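Local coordinates for sensor protein (PDB 3LIC) that probably acts as a membrane-bound histidine kinase of a two-component system, its extracellular PDC-fold domain sensing signals outside the cell, at residues P85-K88 and L89-P92; I52-P55 and E56-K59. All coordinates share one frame; numbering follows the deposited sequence.

Contact 1: P85-K88 and L89-P92; sequences PNKK and LFSP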
ATOM      1  N   PRO A  85      -1.871 -23.272  23.470  1.00 42.47           N
ATOM      2  CA  PRO A  85      -1.142 -23.503  24.753  1.00 42.79           C
ATOM      3  C   PRO A  85       0.362 -23.317  24.559  1.00 42.99           C
ATOM      4  O   PRO A  85       0.881 -23.646  23.483  1.00 43.06           O
ATOM      5  CB  PRO A  85      -1.461 -24.978  25.084  1.00 42.73           C
ATOM      6  CG  PRO A  85      -2.692 -25.318  24.265  1.00 43.03           C
ATOM      7  CD  PRO A  85      -2.546 -24.501  22.986  1.00 42.45           C
ATOM      8  N   ASN A  86       1.050 -22.762  25.560  1.00 42.96           N
ATOM      9  CA  ASN A  86       2.540 -22.623  25.506  1.00 42.78           C
ATOM     10  C   ASN A  86       3.121 -21.662  24.453  1.00 40.50           C
ATOM     11  O   ASN A  86       4.330 -21.661  24.200  1.00 40.22           O
ATOM     12  CB  ASN A  86       3.219 -23.995  25.318  1.00 44.39           C
ATOM     13  CG  ASN A  86       2.808 -25.002  26.383  1.00 48.01           C
ATOM     14  OD1 ASN A  86       2.751 -26.220  26.121  1.00 51.13           O
ATOM     15  ND2 ASN A  86       2.496 -24.497  27.589  1.00 49.05           N
ATOM     16  N   LYS A  87       2.239 -20.876  23.835  1.00 38.02           N
ATOM     17  CA  LYS A  87       2.616 -19.778  22.944  1.00 34.44           C
ATOM     18  C   LYS A  87       1.811 -18.507  23.244  1.00 32.07           C
ATOM     19  O   LYS A  87       0.570 -18.512  23.194  1.00 31.62           O
ATOM     20  CB  LYS A  87       2.345 -20.169  21.497  1.00 34.57           C
ATOM     21  CG  LYS A  87       3.603 -20.408  20.719  1.00 35.09           C
ATOM     22  CD  LYS A  87       3.277 -20.760  19.293  1.00 33.33           C
ATOM     23  CE  LYS A  87       2.260 -21.855  19.208  1.00 32.37           C
ATOM     24  NZ  LYS A  87       2.539 -22.669  17.985  1.00 32.01           N
ATOM     25  N   LYS A  88       2.494 -17.404  23.502  1.00 28.53           N
ATOM     26  CA  LYS A  88       1.750 -16.195  23.633  1.00 27.01           C
ATOM     27  C   LYS A  88       1.425 -15.624  22.234  1.00 25.46           C
ATOM     28  O   LYS A  88       0.235 -15.478  21.869  1.00 23.42           O
ATOM     29  CB  LYS A  88       2.499 -15.189  24.481  1.00 27.60           C
ATOM     30  CG  LYS A  88       1.597 -14.098  25.069  1.00 31.47           C
ATOM     31  CD  LYS A  88       2.258 -13.547  26.332  1.00 37.26           C
ATOM     32  CE  LYS A  88       1.822 -12.133  26.640  1.00 39.44           C
ATOM     33  NZ  LYS A  88       1.955 -11.298  25.465  1.00 37.58           N
ATOM     34  N   LEU A  89       2.497 -15.344  21.480  1.00 22.68           N
ATOM     35  CA  LEU A  89       2.448 -14.662  20.198  1.00 22.45           C
ATOM     36  C   LEU A  89       2.760 -15.713  19.170  1.00 21.55           C
ATOM     37  O   LEU A  89       3.645 -16.555  19.383  1.00 21.29           O
ATOM     38  CB  LEU A  89       3.497 -13.520  20.122  1.00 21.33           C
ATOM     39  CG  LEU A  89       3.296 -12.320  21.096  1.00 19.93           C
ATOM     40  CD1 LEU A  89       4.311 -11.263  20.795  1.00 18.25           C
ATOM     41  CD2 LEU A  89       1.862 -11.711  21.044  1.00 20.46           C
ATOM     42  N   PHE A  90       2.024 -15.718  18.072  1.00 19.26           N
ATOM     43  CA  PHE A  90       2.355 -16.668  17.029  1.00 16.98           C
ATOM     44  C   PHE A  90       1.945 -16.054  15.714  1.00 15.36           C
ATOM     45  O   PHE A  90       0.796 -15.760  15.503  1.00 15.30           O
ATOM     46  CB  PHE A  90       1.634 -18.021  17.300  1.00 16.81           C
ATOM     47  CG  PHE A  90       1.860 -19.123  16.205  1.00 15.20           C
ATOM     48  CD1 PHE A  90       3.136 -19.477  15.779  1.00 15.28           C
ATOM     49  CD2 PHE A  90       0.779 -19.861  15.710  1.00 16.67           C
ATOM     50  CE1 PHE A  90       3.354 -20.474  14.815  1.00 15.39           C
ATOM     51  CE2 PHE A  90       0.963 -20.895  14.762  1.00 12.41           C
ATOM     52  CZ  PHE A  90       2.256 -21.182  14.288  1.00 14.77           C
ATOM     53  N   SER A  91       2.897 -15.860  14.810  1.00 14.14           N
ATOM     54  CA  SER A  91       2.583 -15.227  13.558  1.00 10.89           C
ATOM     55  C   SER A  91       3.517 -15.599  12.425  1.00 10.93           C
ATOM     56  O   SER A  91       4.316 -14.799  11.941  1.00  8.64           O
ATOM     57  CB  SER A  91       2.411 -13.724  13.743  1.00 10.31           C
ATOM     58  OG  SER A  91       2.389 -13.032  12.501  1.00 12.32           O
ATOM     59  N   PRO A  92       3.363 -16.839  11.936  1.00 12.51           N
ATOM     60  CA  PRO A  92       4.070 -17.225  10.704  1.00 12.42           C
ATOM     61  C   PRO A  92       3.947 -16.161   9.605  1.00 13.09           C
ATOM     62  O   PRO A  92       2.871 -15.614   9.401  1.00 13.45           O
ATOM     63  CB  PRO A  92       3.326 -18.475  10.273  1.00 12.02           C
ATOM     64  CG  PRO A  92       2.795 -19.056  11.634  1.00 14.76           C
ATOM     65  CD  PRO A  92       2.417 -17.875  12.425  1.00  9.92           C
TER
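Lys87 lays its ammonium end squarely on the Phe90 ring, three residues further along the same loop. NZ stands 3.7 Å from the Phe90 ring centroid and 2° off the ring normal, a cation-pi contact centred on the face. The aliphatic part of Lys87 enters over the CB-side rim of the ring, its CD 3.7 Å from Phe90 CD1, and its CE makes a CH-pi contact at 4.3 Å from the Phe90 centroid. Bends at chi3 (-51°) and chi4 bring NZ back over the ring centre. With Phe90 CG anti to the backbone N (chi1 177°), the ring is carried out to the side where the Lys87 tail lies. The opposite face is covered by Pro92 CD, 3.6 Å above the plane of the Phe90 ring. The aromatic group is therefore clamped between an ammonium and a proline ring. Lys87 NZ also hydrogen-bonds to Asn53 OD1, which fixes the cation from a second direction. Replacing Phe90 with an alanine would probably leave the Lys87 ammonium without its aromatic partner and open a gap beside Pro92. The loop joins strands 74-79 and 92-96 of the PDC sheet; Phe90 packs on Pro55 and Leu58 of helix 55-68 and on Asp105 of strand 101-105.

Contact 2: I52-P55 and E56-K59; sequences INNP and EKLK
The Asn54 amide has the side chain of Lys57 drawn across one of its faces, with the aliphatic carbons passing over the Asn54 CG and ND2 atoms; the nearest of them, Lys57 CE, is 3.4 Å from Asn54 ND2. The backbone N of Lys57 approaches from that same face. This is the N-cap of helix 55-68 in the PDC-fold sensor domain: Lys57 N donates to Asn54 OD1 over 3.1 Å in a nearly straight bond, but it sits above the amide's carbonyl plane, 65° out of it. With Asn54 CG anti to the backbone N, chi1 (176°) carries the amide over the first turn and chi2 (-24°) turns OD1 to the helix side; Glu56 N is 3.0 Å from the same Asn54 OD1. The cap thus gives the Lys57 N-H a side-chain acceptor at the end of the helix where the chain enters it. Backbone bonds then take over, Leu58 N to Asn54 O and Lys59 N to Pro55 O, each 2.9 Å long. Beyond the amide, Lys57 NZ makes a long, weak ion pair with Asp51. On another side of the turn Ile52 CG1 and Leu58 CD2 pack at 4.0 Å, joining the incoming loop to the buried side of the helix. Next to that pair, the other methyl of the leucine, Leu58 CD1, rests against the backbone oxygen of Ile52, 3.2 Å from Ile52 O.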
ATOM      1  N   ILE A  52      -3.997 -25.854  12.200  1.00 44.92           N
ATOM      2  CA  ILE A  52      -3.678 -24.499  11.992  1.00 42.33           C
ATOM      3  C   ILE A  52      -2.569 -24.095  12.975  1.00 41.44           C
ATOM      4  O   ILE A  52      -1.871 -23.107  12.749  1.00 41.82           O
ATOM      5  CB  ILE A  52      -4.964 -23.647  11.959  1.00 42.17           C
ATOM      6  CG1 ILE A  52      -4.796 -22.540  10.952  1.00 42.44           C
ATOM      7  CG2 ILE A  52      -5.388 -23.093  13.283  1.00 40.50           C
ATOM      8  CD1 ILE A  52      -6.102 -21.923  10.631  1.00 45.27           C
ATOM      9  N   ASN A  53      -2.352 -24.888  14.026  1.00 39.26           N
ATOM     10  CA  ASN A  53      -1.238 -24.615  14.942  1.00 37.56           C
ATOM     11  C   ASN A  53       0.014 -25.296  14.462  1.00 36.26           C
ATOM     12  O   ASN A  53       0.757 -25.866  15.225  1.00 36.79           O
ATOM     13  CB  ASN A  53      -1.531 -25.099  16.349  1.00 37.86           C
ATOM     14  CG  ASN A  53      -0.594 -24.470  17.393  1.00 40.65           C
ATOM     15  OD1 ASN A  53       0.448 -23.874  17.066  1.00 40.47           O
ATOM     16  ND2 ASN A  53      -0.991 -24.568  18.655  1.00 42.28           N
ATOM     17  N   ASN A  54       0.243 -25.295  13.176  1.00 34.43           N
ATOM     18  CA  ASN A  54       1.317 -26.081  12.719  1.00 32.72           C
ATOM     19  C   ASN A  54       2.207 -25.219  11.845  1.00 31.79           C
ATOM     20  O   ASN A  54       1.837 -24.898  10.709  1.00 31.20           O
ATOM     21  CB  ASN A  54       0.786 -27.321  12.003  1.00 32.33           C
ATOM     22  CG  ASN A  54       1.895 -28.133  11.406  1.00 33.48           C
ATOM     23  OD1 ASN A  54       2.961 -27.605  11.123  1.00 38.19           O
ATOM     24  ND2 ASN A  54       1.675 -29.412  11.228  1.00 37.30           N
ATOM     25  N   PRO A  55       3.377 -24.803  12.391  1.00 31.49           N
ATOM     26  CA  PRO A  55       4.167 -23.822  11.639  1.00 30.64           C
ATOM     27  C   PRO A  55       4.664 -24.347  10.284  1.00 30.52           C
ATOM     28  O   PRO A  55       4.744 -23.556   9.347  1.00 29.55           O
ATOM     29  CB  PRO A  55       5.347 -23.448  12.593  1.00 30.44           C
ATOM     30  CG  PRO A  55       5.131 -24.190  13.866  1.00 29.83           C
ATOM     31  CD  PRO A  55       3.794 -24.911  13.810  1.00 31.26           C
ATOM     32  N   GLU A  56       4.987 -25.649  10.170  1.00 29.10           N
ATOM     33  CA  GLU A  56       5.437 -26.172   8.866  1.00 29.03           C
ATOM     34  C   GLU A  56       4.294 -26.069   7.847  1.00 26.55           C
ATOM     35  O   GLU A  56       4.508 -25.754   6.675  1.00 27.30           O
ATOM     36  CB  GLU A  56       5.879 -27.661   8.919  1.00 29.51           C
ATOM     37  CG  GLU A  56       7.373 -28.046   9.061  1.00 34.58           C
ATOM     38  CD  GLU A  56       8.406 -27.092   8.429  1.00 39.33           C
ATOM     39  OE1 GLU A  56       8.746 -27.198   7.233  1.00 42.88           O
ATOM     40  OE2 GLU A  56       8.945 -26.268   9.177  1.00 41.81           O
ATOM     41  N   LYS A  57       3.096 -26.424   8.265  1.00 24.24           N
ATOM     42  CA  LYS A  57       1.933 -26.260   7.373  1.00 25.07           C
ATOM     43  C   LYS A  57       1.648 -24.781   7.007  1.00 22.62           C
ATOM     44  O   LYS A  57       1.386 -24.490   5.840  1.00 24.28           O
ATOM     45  CB  LYS A  57       0.632 -26.866   7.973  1.00 25.30           C
ATOM     46  CG  LYS A  57       0.518 -28.415   7.896  1.00 30.67           C
ATOM     47  CD  LYS A  57      -0.864 -28.811   8.467  1.00 35.39           C
ATOM     48  CE  LYS A  57      -0.858 -30.191   9.108  1.00 40.76           C
ATOM     49  NZ  LYS A  57      -0.144 -31.161   8.253  1.00 44.54           N
ATOM     50  N   LEU A  58       1.650 -23.876   7.966  1.00 19.48           N
ATOM     51  CA  LEU A  58       1.395 -22.467   7.620  1.00 19.18           C
ATOM     52  C   LEU A  58       2.491 -21.891   6.716  1.00 18.14           C
ATOM     53  O   LEU A  58       2.219 -21.112   5.758  1.00 18.08           O
ATOM     54  CB  LEU A  58       1.210 -21.624   8.866  1.00 17.68           C
ATOM     55  CG  LEU A  58       0.097 -22.111   9.772  1.00 18.36           C
ATOM     56  CD1 LEU A  58      -0.002 -21.236  11.031  1.00 22.94           C
ATOM     57  CD2 LEU A  58      -1.250 -22.088   9.101  1.00 19.34           C
ATOM     58  N   LYS A  59       3.719 -22.332   6.951  1.00 16.50           N
ATOM     59  CA  LYS A  59       4.835 -21.902   6.125  1.00 15.90           C
ATOM     60  C   LYS A  59       4.681 -22.363   4.695  1.00 15.62           C
ATOM     61  O   LYS A  59       4.891 -21.603   3.725  1.00 15.73           O
ATOM     62  CB  LYS A  59       6.153 -22.479   6.700  1.00 14.92           C
ATOM     63  CG  LYS A  59       7.359 -22.280   5.793  1.00 16.82           C
ATOM     64  CD  LYS A  59       8.648 -22.434   6.716  1.00 21.51           C
ATOM     65  CE  LYS A  59       9.909 -22.499   5.903  1.00 22.00           C
ATOM     66  NZ  LYS A  59       9.733 -23.627   5.016  1.00 30.11           N
TER

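From the N terminus, the long helix 2-46 runs into a short loop, and contact 2 closes the turn that leads into helix 55-68. Strand 74-79 follows, and contact 1 then bends the last part of the loop between strands 74-79 and 92-96. The two lie in series, neither nesting nor crossing, with centres about 11 Å apart. In space the two meet: besides the polar bridge from Lys87 to Asn53, Pro92 CG packs on Leu58 CD1 at 3.6 Å, and Phe90 CE2 lies 3.9 Å from the same Leu58 CD1. Together these contacts tie the start of helix 55-68 to the inter-strand loop at one end of the antiparallel sheet of the first PDC domain.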